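Aldehyde dehydrogenase (PDB 4O6R) probably oxidises aldehydes with NAD(P)+ as a member of the aldehyde dehydrogenase family, and binds AMP in its nucleotide pocket. Local coordinates at residues 26-31 and 181-186; 154-159 and 285-290; 228-233 and 251-256; 257-262 and 389-394. All coordinates share one frame; numbering follows the deposited sequence.

Contact 1. Residues 26-31 and 181-186; sequences GTIDVL and PSEITP. With AMP (adenosine monophosphate), chain E.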
# COMPACT_ATOMS: atom_id res chain seq x y z
N GLY A 26 -31.68 18.56 32.32
CA GLY A 26 -31.92 19.62 31.36
C GLY A 26 -32.45 19.09 30.03
O GLY A 26 -32.22 17.92 29.66
N THR A 27 -33.15 19.95 29.32
CA THR A 27 -33.61 19.66 27.99
C THR A 27 -33.36 20.81 27.03
O THR A 27 -33.09 21.94 27.45
CB THR A 27 -35.11 19.34 27.96
OG1 THR A 27 -35.83 20.45 28.49
CG2 THR A 27 -35.38 18.11 28.76
N ILE A 28 -33.46 20.48 25.75
CA ILE A 28 -33.38 21.44 24.65
C ILE A 28 -34.56 21.23 23.70
O ILE A 28 -34.90 20.09 23.39
CB ILE A 28 -32.06 21.28 23.92
CG1 ILE A 28 -30.94 21.84 24.81
CG2 ILE A 28 -32.11 22.03 22.60
CD1 ILE A 28 -29.53 21.51 24.36
N ASP A 29 -35.18 22.33 23.26
CA ASP A 29 -36.30 22.24 22.32
C ASP A 29 -35.76 22.04 20.90
O ASP A 29 -34.84 22.75 20.49
CB ASP A 29 -37.17 23.50 22.36
CG ASP A 29 -38.10 23.57 23.57
OD1 ASP A 29 -38.09 22.72 24.47
OD2 ASP A 29 -38.89 24.53 23.59
N VAL A 30 -36.32 21.07 20.17
CA VAL A 30 -35.93 20.79 18.80
C VAL A 30 -37.03 21.31 17.92
O VAL A 30 -38.19 20.92 18.09
CB VAL A 30 -35.72 19.30 18.54
CG1 VAL A 30 -35.38 19.05 17.07
CG2 VAL A 30 -34.62 18.78 19.46
N LEU A 31 -36.68 22.18 16.99
CA LEU A 31 -37.65 22.88 16.18
C LEU A 31 -37.75 22.30 14.77
O LEU A 31 -36.75 21.77 14.21
CB LEU A 31 -37.36 24.40 16.12
CG LEU A 31 -37.21 25.11 17.47
CD1 LEU A 31 -37.03 26.61 17.28
CD2 LEU A 31 -38.43 24.83 18.32
N PRO A 181 -23.77 15.16 18.54
CA PRO A 181 -24.40 15.70 17.33
C PRO A 181 -24.94 17.08 17.62
O PRO A 181 -25.01 17.49 18.81
CB PRO A 181 -25.53 14.71 17.06
CG PRO A 181 -25.97 14.30 18.43
CD PRO A 181 -24.69 14.25 19.26
N SER A 182 -25.34 17.79 16.59
CA SER A 182 -25.92 19.10 16.80
C SER A 182 -27.20 19.00 17.56
O SER A 182 -28.08 18.17 17.24
CB SER A 182 -26.24 19.78 15.47
OG SER A 182 -26.84 21.02 15.75
N GLU A 183 -27.34 19.87 18.56
CA GLU A 183 -28.57 19.94 19.34
C GLU A 183 -29.71 20.54 18.53
O GLU A 183 -30.85 20.41 18.92
CB GLU A 183 -28.35 20.72 20.66
CG GLU A 183 -28.15 22.22 20.52
CD GLU A 183 -26.78 22.66 20.05
OE1 GLU A 183 -25.90 21.83 19.69
OE2 GLU A 183 -26.60 23.90 20.08
N ILE A 184 -29.38 21.19 17.41
CA ILE A 184 -30.39 21.72 16.48
C ILE A 184 -31.09 20.59 15.72
O ILE A 184 -32.28 20.73 15.38
CB ILE A 184 -29.76 22.70 15.43
CG1 ILE A 184 -28.93 23.80 16.10
CG2 ILE A 184 -30.84 23.33 14.56
CD1 ILE A 184 -29.62 24.46 17.26
N THR A 185 -30.36 19.51 15.40
CA THR A 185 -30.88 18.43 14.57
C THR A 185 -30.41 17.07 15.10
O THR A 185 -29.63 16.39 14.43
CB THR A 185 -30.37 18.55 13.12
OG1 THR A 185 -28.93 18.54 13.10
CG2 THR A 185 -30.87 19.81 12.48
N PRO A 186 -30.82 16.70 16.32
CA PRO A 186 -30.21 15.51 16.94
C PRO A 186 -30.97 14.21 16.66
O PRO A 186 -30.53 13.14 17.05
CB PRO A 186 -30.34 15.81 18.43
CG PRO A 186 -31.62 16.58 18.52
CD PRO A 186 -31.58 17.49 17.31
P AMP E . -20.02 25.63 15.13
O1P AMP E . -18.87 25.48 14.19
O2P AMP E . -19.62 26.38 16.42
O3P AMP E . -21.30 26.10 14.43
O5' AMP E . -20.46 24.14 15.68
C5' AMP E . -20.48 22.84 15.01
C4' AMP E . -20.62 21.77 16.13
O4' AMP E . -19.70 22.09 17.19
C3' AMP E . -21.98 21.64 16.84
O3' AMP E . -22.37 20.27 17.17
C2' AMP E . -21.79 22.53 18.08
O2' AMP E . -22.70 22.31 19.18
C1' AMP E . -20.33 22.29 18.45
N9 AMP E . -19.67 23.38 19.25
C8 AMP E . -20.03 24.70 19.35
N7 AMP E . -19.19 25.37 20.21
C5 AMP E . -18.27 24.49 20.68
C6 AMP E . -17.09 24.51 21.60
N6 AMP E . -16.70 25.63 22.23
N1 AMP E . -16.38 23.39 21.82
C2 AMP E . -16.74 22.25 21.21
N3 AMP E . -17.80 22.15 20.38
C4 AMP E . -18.59 23.19 20.06
O HOH W 1 -32.56 22.72 19.20
O HOH W 2 -33.87 23.08 16.63
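V30 CA and I184 CA, the closest CA pair of the register, are 6.1 Å apart, so strand 27-31 and the loop 181-186 run past each other too far apart for direct backbone pairing, and two waters bridge the backbones. One water donates to D29 O at 2.6 Å and also to E183 O at 2.9 Å. The second accepts from L31 N at 3.0 Å and donates to I184 O at 3.1 Å. Each water thus joins one main-chain site on the strand to one carbonyl of the loop. V30 CG2 and P186 CG touch tip to tip at 3.8 Å, and D97 of helix 87-98 packs on both residues. V30 CG1 is anti to the backbone N (chi1 177°), leaving CG2 beside that N and turned to the proline ring. Two residues earlier in the strand, I28 CD1 reaches E183 CB at 4.0 Å, and the two side chains cross obliquely. E183 then bends at chi2 (-77°), which carries its carboxylate away from the strand. There OE1 receives a weak hydrogen bond from AMP O2' at 3.3 Å, and it also forms a salt bridge with K180. The loop is shaped by an ST turn, in which S182 OG accepts from I184 N. This K-P-S-E loop between strand 176-180 and helix 187-199 is characteristic of the aldehyde dehydrogenase nucleotide site, where lysine and glutamate address the adenosine ribose.

Contact 2. Residues 154-159 and 285-290; sequences VPWNFP and QGQACI. With AMP (adenosine monophosphate), chain E.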
# COMPACT_ATOMS: atom_id res chain seq x y z
N VAL A 154 -20.26 17.18 15.57
CA VAL A 154 -20.92 17.13 14.26
C VAL A 154 -21.93 18.30 14.12
O VAL A 154 -22.72 18.50 15.04
CB VAL A 154 -21.73 15.80 14.20
CG1 VAL A 154 -22.44 15.64 12.88
CG2 VAL A 154 -20.84 14.60 14.49
N PRO A 155 -21.93 19.06 12.99
CA PRO A 155 -22.91 20.10 12.86
C PRO A 155 -24.27 19.60 12.31
O PRO A 155 -24.49 18.39 12.17
CB PRO A 155 -22.24 21.07 11.90
CG PRO A 155 -21.44 20.22 11.02
CD PRO A 155 -21.05 19.01 11.81
N TRP A 156 -25.13 20.56 11.97
CA TRP A 156 -26.54 20.28 11.71
C TRP A 156 -26.91 20.15 10.23
O TRP A 156 -28.09 19.97 9.94
CB TRP A 156 -27.39 21.38 12.34
CG TRP A 156 -26.84 22.77 12.10
CD1 TRP A 156 -26.10 23.50 12.97
CD2 TRP A 156 -26.96 23.55 10.90
NE1 TRP A 156 -25.77 24.71 12.40
CE2 TRP A 156 -26.28 24.75 11.12
CE3 TRP A 156 -27.58 23.34 9.66
CZ2 TRP A 156 -26.24 25.79 10.16
CZ3 TRP A 156 -27.53 24.37 8.69
CH2 TRP A 156 -26.87 25.58 8.96
N ASN A 157 -25.94 20.25 9.31
CA ASN A 157 -26.32 20.32 7.89
C ASN A 157 -26.56 18.96 7.20
O ASN A 157 -27.45 18.87 6.35
CB ASN A 157 -25.37 21.19 7.09
CG ASN A 157 -23.95 20.73 7.15
OD1 ASN A 157 -23.44 20.45 8.22
ND2 ASN A 157 -23.29 20.68 6.01
N PHE A 158 -25.84 17.92 7.62
CA PHE A 158 -26.05 16.56 7.12
C PHE A 158 -25.95 15.62 8.31
O PHE A 158 -25.07 14.77 8.37
CB PHE A 158 -24.99 16.18 6.07
CG PHE A 158 -25.13 16.88 4.74
CD1 PHE A 158 -26.19 16.58 3.89
CD2 PHE A 158 -24.17 17.77 4.30
CE1 PHE A 158 -26.30 17.16 2.64
CE2 PHE A 158 -24.26 18.36 3.04
CZ PHE A 158 -25.32 18.06 2.21
N PRO A 159 -26.84 15.77 9.30
CA PRO A 159 -26.63 15.02 10.53
C PRO A 159 -26.67 13.52 10.35
O PRO A 159 -25.85 12.83 10.96
CB PRO A 159 -27.75 15.50 11.46
CG PRO A 159 -28.69 16.29 10.63
CD PRO A 159 -27.98 16.70 9.37
N GLN A 285 -30.04 23.43 0.33
CA GLN A 285 -30.23 24.82 0.63
C GLN A 285 -28.89 25.57 0.76
O GLN A 285 -28.76 26.54 1.50
CB GLN A 285 -31.08 24.96 1.89
CG GLN A 285 -32.51 24.42 1.81
CD GLN A 285 -32.64 22.92 1.60
OE1 GLN A 285 -33.14 22.48 0.55
NE2 GLN A 285 -32.19 22.12 2.57
N GLY A 286 -27.88 25.09 0.06
CA GLY A 286 -26.54 25.66 0.21
C GLY A 286 -25.82 25.41 1.52
O GLY A 286 -24.72 25.95 1.74
N GLN A 287 -26.37 24.53 2.35
CA GLN A 287 -25.83 24.27 3.67
C GLN A 287 -24.89 23.07 3.57
O GLN A 287 -25.19 21.94 3.99
CB GLN A 287 -26.97 24.02 4.67
CG GLN A 287 -27.93 25.18 4.80
CD GLN A 287 -29.24 24.80 5.51
OE1 GLN A 287 -29.69 25.49 6.41
NE2 GLN A 287 -29.83 23.69 5.11
N ALA A 288 -23.76 23.33 2.91
CA ALA A 288 -22.78 22.33 2.60
C ALA A 288 -21.45 23.04 2.59
O ALA A 288 -21.27 24.03 1.91
CB ALA A 288 -23.06 21.69 1.24
N CYS A 289 -20.49 22.53 3.34
CA CYS A 289 -19.20 23.20 3.40
C CYS A 289 -18.48 23.11 2.05
O CYS A 289 -17.58 23.91 1.80
CB CYS A 289 -18.36 22.64 4.55
SG CYS A 289 -19.15 22.75 6.18
N ILE A 290 -18.88 22.18 1.18
CA ILE A 290 -18.35 22.12 -0.20
C ILE A 290 -19.21 22.74 -1.28
O ILE A 290 -18.98 22.51 -2.48
CB ILE A 290 -18.06 20.66 -0.63
CG1 ILE A 290 -19.28 19.75 -0.39
CG2 ILE A 290 -16.82 20.18 0.11
CD1 ILE A 290 -19.17 18.38 -1.08
P AMP E . -20.02 25.63 15.13
O1P AMP E . -18.87 25.48 14.19
O2P AMP E . -19.62 26.38 16.42
O3P AMP E . -21.30 26.10 14.43
O5' AMP E . -20.46 24.14 15.68
C5' AMP E . -20.48 22.84 15.01
C4' AMP E . -20.62 21.77 16.13
O4' AMP E . -19.70 22.09 17.19
C3' AMP E . -21.98 21.64 16.84
O3' AMP E . -22.37 20.27 17.17
C2' AMP E . -21.79 22.53 18.08
O2' AMP E . -22.70 22.31 19.18
C1' AMP E . -20.33 22.29 18.45
N9 AMP E . -19.67 23.38 19.25
C8 AMP E . -20.03 24.70 19.35
N7 AMP E . -19.19 25.37 20.21
C5 AMP E . -18.27 24.49 20.68
C6 AMP E . -17.09 24.51 21.60
N6 AMP E . -16.70 25.63 22.23
N1 AMP E . -16.38 23.39 21.82
C2 AMP E . -16.74 22.25 21.21
N3 AMP E . -17.80 22.15 20.38
C4 AMP E . -18.59 23.19 20.06
O HOH W 3 -20.78 19.60 4.31
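N157 and Q287 supply the direct hydrogen bond between the two loops: N157 ND2 donates to Q287 O at 3.0 Å, with an N-H...O angle of 154°. The acceptor lies close to the amide plane of N157, but the donor stands 48° above the carbonyl plane and so misses the lone-pair directions. The carboxamide is brought there by a first torsion that sets N157 CG between the backbone N and the carbonyl carbon. Q287 is the centre of an inverse gamma turn, and its carbonyl is gripped a second time by N284 ND2. A water extends the polar set, accepting from C289 N at 3.1 Å and, weakly, from N157 ND2 at 3.2 Å. These same two groups, an asparagine amide and the main-chain N-H of the signature cysteine, form the oxyanion hole in aldehyde dehydrogenases, so the water probably marks that site here. At the start of its loop, V154 O accepts a hydrogen bond from AMP O3' at 2.8 Å. The remaining contacts are van der Waals in kind. Q287 extends across W156 at about a right angle, its CD at the ring edge and in plane, with OE1 3.3 Å from CZ3; amide and ring planes differ by 66°. That oxygen's strongest polar partner is T332 N. F158 offers an edge, with CE2 4.0 Å from A288 CB.

Contact 3. Residues 228-233 and 251-256; sequences KIAFTG and RVQLEL. With AMP (adenosine monophosphate), chain E.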
# COMPACT_ATOMS: atom_id res chain seq x y z
N LYS A 228 -8.57 11.27 20.75
CA LYS A 228 -8.70 12.07 19.53
C LYS A 228 -10.03 12.79 19.53
O LYS A 228 -11.05 12.24 19.99
CB LYS A 228 -8.60 11.18 18.28
CG LYS A 228 -8.74 11.94 16.97
CD LYS A 228 -8.56 11.06 15.74
CE LYS A 228 -9.01 11.84 14.52
NZ LYS A 228 -8.99 11.07 13.26
N ILE A 229 -10.02 14.02 19.03
CA ILE A 229 -11.23 14.77 18.86
C ILE A 229 -11.34 15.14 17.39
O ILE A 229 -10.34 15.57 16.79
CB ILE A 229 -11.26 16.02 19.74
CG1 ILE A 229 -12.59 16.79 19.63
CG2 ILE A 229 -10.10 16.95 19.44
CD1 ILE A 229 -13.76 16.10 20.29
N ALA A 230 -12.53 14.93 16.83
CA ALA A 230 -12.81 15.25 15.44
C ALA A 230 -13.94 16.26 15.40
O ALA A 230 -15.00 16.05 16.03
CB ALA A 230 -13.16 14.00 14.67
N PHE A 231 -13.71 17.37 14.70
CA PHE A 231 -14.65 18.47 14.68
C PHE A 231 -14.87 19.01 13.27
O PHE A 231 -13.91 19.20 12.48
CB PHE A 231 -14.16 19.60 15.61
CG PHE A 231 -14.97 20.86 15.49
CD1 PHE A 231 -16.14 21.01 16.18
CD2 PHE A 231 -14.57 21.89 14.64
CE1 PHE A 231 -16.91 22.16 16.06
CE2 PHE A 231 -15.32 23.04 14.49
CZ PHE A 231 -16.50 23.17 15.20
N THR A 232 -16.14 19.25 12.97
CA THR A 232 -16.57 19.87 11.72
C THR A 232 -17.40 21.05 12.12
O THR A 232 -18.35 20.89 12.91
CB THR A 232 -17.41 18.88 10.91
OG1 THR A 232 -16.60 17.78 10.53
CG2 THR A 232 -18.03 19.50 9.68
N GLY A 233 -17.07 22.23 11.59
CA GLY A 233 -17.76 23.46 11.97
C GLY A 233 -16.95 24.70 11.62
O GLY A 233 -16.16 24.65 10.67
N ARG A 251 -5.06 13.71 19.70
CA ARG A 251 -5.01 13.99 18.29
C ARG A 251 -6.25 14.80 17.91
O ARG A 251 -7.26 14.77 18.63
CB ARG A 251 -4.90 12.70 17.50
CG ARG A 251 -3.51 12.11 17.68
CD ARG A 251 -3.45 10.64 17.36
NE ARG A 251 -3.70 10.46 15.94
CZ ARG A 251 -3.54 9.31 15.28
NH1 ARG A 251 -3.10 8.23 15.91
NH2 ARG A 251 -3.78 9.26 13.98
N VAL A 252 -6.14 15.53 16.81
CA VAL A 252 -7.17 16.46 16.35
C VAL A 252 -7.42 16.29 14.84
O VAL A 252 -6.48 16.15 14.04
CB VAL A 252 -6.74 17.91 16.65
CG1 VAL A 252 -7.76 18.92 16.12
CG2 VAL A 252 -6.54 18.12 18.15
N GLN A 253 -8.69 16.29 14.47
CA GLN A 253 -9.10 16.37 13.07
C GLN A 253 -10.09 17.55 12.92
O GLN A 253 -10.97 17.75 13.77
CB GLN A 253 -9.74 15.04 12.65
CG GLN A 253 -10.32 15.01 11.25
CD GLN A 253 -10.82 13.63 10.87
OE1 GLN A 253 -10.65 12.64 11.64
NE2 GLN A 253 -11.42 13.52 9.70
N LEU A 254 -9.94 18.32 11.85
CA LEU A 254 -10.73 19.56 11.69
C LEU A 254 -11.20 19.68 10.26
O LEU A 254 -10.39 19.62 9.34
CB LEU A 254 -9.88 20.78 12.00
CG LEU A 254 -9.22 20.88 13.38
CD1 LEU A 254 -8.19 22.01 13.44
CD2 LEU A 254 -10.26 21.05 14.47
N GLU A 255 -12.50 19.85 10.08
CA GLU A 255 -13.06 20.24 8.77
C GLU A 255 -13.82 21.50 8.99
O GLU A 255 -14.87 21.50 9.63
CB GLU A 255 -14.01 19.22 8.14
CG GLU A 255 -14.48 19.65 6.73
CD GLU A 255 -15.88 20.29 6.63
OE1 GLU A 255 -16.11 21.48 6.97
OE2 GLU A 255 -16.78 19.61 6.11
N LEU A 256 -13.30 22.61 8.45
CA LEU A 256 -13.66 23.97 8.93
C LEU A 256 -14.20 24.97 7.88
O LEU A 256 -13.95 26.18 7.98
CB LEU A 256 -12.44 24.62 9.59
CG LEU A 256 -11.74 23.87 10.72
CD1 LEU A 256 -10.60 24.74 11.22
CD2 LEU A 256 -12.72 23.56 11.84
P AMP E . -20.02 25.63 15.13
O1P AMP E . -18.87 25.48 14.19
O2P AMP E . -19.62 26.38 16.42
O3P AMP E . -21.30 26.10 14.43
O5' AMP E . -20.46 24.14 15.68
C5' AMP E . -20.48 22.84 15.01
C4' AMP E . -20.62 21.77 16.13
O4' AMP E . -19.70 22.09 17.19
C3' AMP E . -21.98 21.64 16.84
O3' AMP E . -22.37 20.27 17.17
C2' AMP E . -21.79 22.53 18.08
O2' AMP E . -22.70 22.31 19.18
C1' AMP E . -20.33 22.29 18.45
N9 AMP E . -19.67 23.38 19.25
C8 AMP E . -20.03 24.70 19.35
N7 AMP E . -19.19 25.37 20.21
C5 AMP E . -18.27 24.49 20.68
C6 AMP E . -17.09 24.51 21.60
N6 AMP E . -16.70 25.63 22.23
N1 AMP E . -16.38 23.39 21.82
C2 AMP E . -16.74 22.25 21.21
N3 AMP E . -17.80 22.15 20.38
C4 AMP E . -18.59 23.19 20.06
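K228 and Q253 both hold CG anti to the backbone N (chi1 180° and 175°) and stay extended beyond it; strand alternation puts both on the face of the sheet that carries A230, and the extended chains bring their ends together obliquely. There K228 NZ donates to Q253 OE1 at 2.8 Å. D475 O and, by a cation-pi contact, the ring of Y476 add to the partners of the ammonium. F231, likewise with CG anti to the backbone N, points to the other face, where the rim of its ring meets two neighbours. L256 CD2 lies in the ring plane 3.7 Å from F231 CD2, as judged from one of two conformers of L256; across the ring, AMP O4' lies in plane 3.0 Å from F231 CE1. I229 and V252 share this face and lie side by side, with I229 CG2 4.0 Å from V252 CG2.

Beneath the side chains, the strands are parallel, their axes 4.7 Å apart and 9° from alignment. I229 and F231 each use both N and O, bonding to R251 O, Q253 N, Q253 O and E255 N in turn, and G233 N to E255 O closes the ladder at 3.0 Å. At that end G233 CA passes AMP O1P at 3.2 Å, while S234 N just beyond hydrogen-bonds the nucleotide. L249 of the second subunit packs on L254 and L256. Strand 228-232, helix 235-245 and strand 251-255 form a beta-alpha-beta crossover, as in the Rossmann-like nucleotide-binding domain of aldehyde dehydrogenases.

Contact 4. Residues 257-262 and 389-394; sequences GGKGAN and EEVFGP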
# COMPACT_ATOMS: atom_id res chain seq x y z
N GLY A 257 -14.98 24.47 6.93
CA GLY A 257 -15.65 25.32 5.97
C GLY A 257 -14.85 25.59 4.71
O GLY A 257 -13.66 25.22 4.58
N GLY A 258 -15.54 26.24 3.77
CA GLY A 258 -15.11 26.34 2.40
C GLY A 258 -15.74 27.56 1.76
O GLY A 258 -16.74 28.11 2.24
N LYS A 259 -15.15 27.99 0.68
CA LYS A 259 -15.78 28.99 -0.16
C LYS A 259 -15.46 28.53 -1.59
O LYS A 259 -14.67 29.15 -2.31
CB LYS A 259 -15.23 30.38 0.13
CG LYS A 259 -16.00 31.52 -0.54
CD LYS A 259 -17.30 31.84 0.17
CE LYS A 259 -18.14 32.84 -0.65
NZ LYS A 259 -19.46 33.14 -0.04
N GLY A 260 -16.10 27.42 -1.95
CA GLY A 260 -15.76 26.68 -3.15
C GLY A 260 -15.92 27.45 -4.46
O GLY A 260 -17.01 27.99 -4.74
N ALA A 261 -14.85 27.53 -5.26
CA ALA A 261 -14.97 28.04 -6.61
C ALA A 261 -15.54 26.96 -7.53
O ALA A 261 -15.18 25.76 -7.42
CB ALA A 261 -13.63 28.49 -7.14
N ASN A 262 -16.41 27.38 -8.42
CA ASN A 262 -16.98 26.52 -9.47
C ASN A 262 -16.75 27.27 -10.77
O ASN A 262 -17.46 28.23 -11.05
CB ASN A 262 -18.45 26.31 -9.17
CG ASN A 262 -19.13 25.38 -10.15
OD1 ASN A 262 -18.48 24.69 -10.92
ND2 ASN A 262 -20.47 25.36 -10.12
N GLU A 389 -16.52 35.48 2.48
CA GLU A 389 -17.02 34.92 3.72
C GLU A 389 -18.04 33.83 3.44
O GLU A 389 -18.81 33.93 2.49
CB GLU A 389 -17.64 36.04 4.57
CG GLU A 389 -16.63 37.12 4.90
CD GLU A 389 -17.22 38.31 5.67
OE1 GLU A 389 -18.30 38.18 6.26
OE2 GLU A 389 -16.57 39.38 5.67
N GLU A 390 -18.05 32.80 4.28
CA GLU A 390 -18.97 31.68 4.10
C GLU A 390 -20.38 32.15 4.46
O GLU A 390 -20.61 32.64 5.57
CB GLU A 390 -18.54 30.43 4.95
CG GLU A 390 -19.19 29.11 4.49
CD GLU A 390 -18.56 27.81 5.04
OE1 GLU A 390 -17.77 27.90 6.04
OE2 GLU A 390 -18.86 26.69 4.48
N VAL A 391 -21.30 32.08 3.51
CA VAL A 391 -22.71 32.44 3.76
C VAL A 391 -23.51 31.18 4.15
O VAL A 391 -24.37 31.20 5.01
CB VAL A 391 -23.30 33.15 2.52
CG1 VAL A 391 -24.77 33.51 2.72
CG2 VAL A 391 -22.50 34.40 2.22
N PHE A 392 -23.19 30.05 3.53
CA PHE A 392 -23.72 28.73 3.96
C PHE A 392 -25.23 28.65 3.72
O PHE A 392 -25.93 27.97 4.44
CB PHE A 392 -23.40 28.43 5.44
CG PHE A 392 -23.28 26.97 5.77
CD1 PHE A 392 -22.24 26.22 5.27
CD2 PHE A 392 -24.19 26.34 6.62
CE1 PHE A 392 -22.09 24.88 5.59
CE2 PHE A 392 -24.06 24.99 6.95
CZ PHE A 392 -23.01 24.26 6.43
N GLY A 393 -25.71 29.36 2.70
CA GLY A 393 -27.15 29.36 2.35
C GLY A 393 -27.23 29.20 0.84
O GLY A 393 -26.18 29.04 0.17
N PRO A 394 -28.46 29.26 0.29
CA PRO A 394 -28.65 29.01 -1.13
C PRO A 394 -28.31 30.29 -1.87
O PRO A 394 -29.18 30.97 -2.39
CB PRO A 394 -30.15 28.69 -1.23
CG PRO A 394 -30.77 29.50 -0.13
CD PRO A 394 -29.74 29.46 0.99
O HOH W 4 -20.73 30.84 0.92
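K259 delivers the strong polar link to the 389-394 loop: its NZ donates to E389 O at 2.7 Å, from a direction tilted 31° from the carbonyl plane. The chain starts with CG anti to the backbone N and then bends at chi2 (78°), which brings CD within 3.5 Å of E389 O. A water accepts from K259 NZ at 2.8 Å and from V391 N at 2.9 Å, and V386 O takes a further bond from the ammonium. Two carbonyls and a water thus accept from the lysine, an environment that would favour its positive charge. The second polar link is looser: G258 N reaches E390 OE2 at 3.4 Å, a weak bond. CG anti to the backbone N (chi1 -162°) and an extended chain bring E390 OE1 to 3.3 Å from G257 CA. Both segments belong to sequence motifs of aldehyde dehydrogenases, the glycine-glycine-lysine segment that follows strand 251-255 and the E-E-V-F-G-P loop. In relatives the glutamate before the V-F-G-P sequence binds the nicotinamide ribose; the side chain of E390 lies about 9 Å from AMP, consistent with that half of the cofactor being absent here. A methyl, V391 CG2, approaches the ammonium K259 NZ to 4.0 Å, and apolar packing sets V391 on V340 and Y343 of helix 334-349. The carboxylate of E389 is bound by R385 (salt bridge) and Y343 (hydrogen bond).

Overall arrangement
Contacts 1, 2 and 3 each touch AMP. Contact 2 is the common neighbour: T185 OG1 of contact 1 lies 3.3 Å from its W156 CA, P155 CD is 3.5 Å from T232 O of contact 3, and Q287 CG is 3.5 Å from F392 O of contact 4. The ring of W156 also meets that of F392. Contacts 1 and 3 do not touch, their nearest atoms being about 8 Å apart; AMP touches both and spans between them. Segment 257-262 of contact 4 continues the chain from 251-256, yet the centre of contact 4 is nearer to that of contact 2 (about 11 Å) than to that of contact 3 (about 19 Å). Together they lead from the adenosine pocket toward the loop carrying C289, the probable catalytic cysteine.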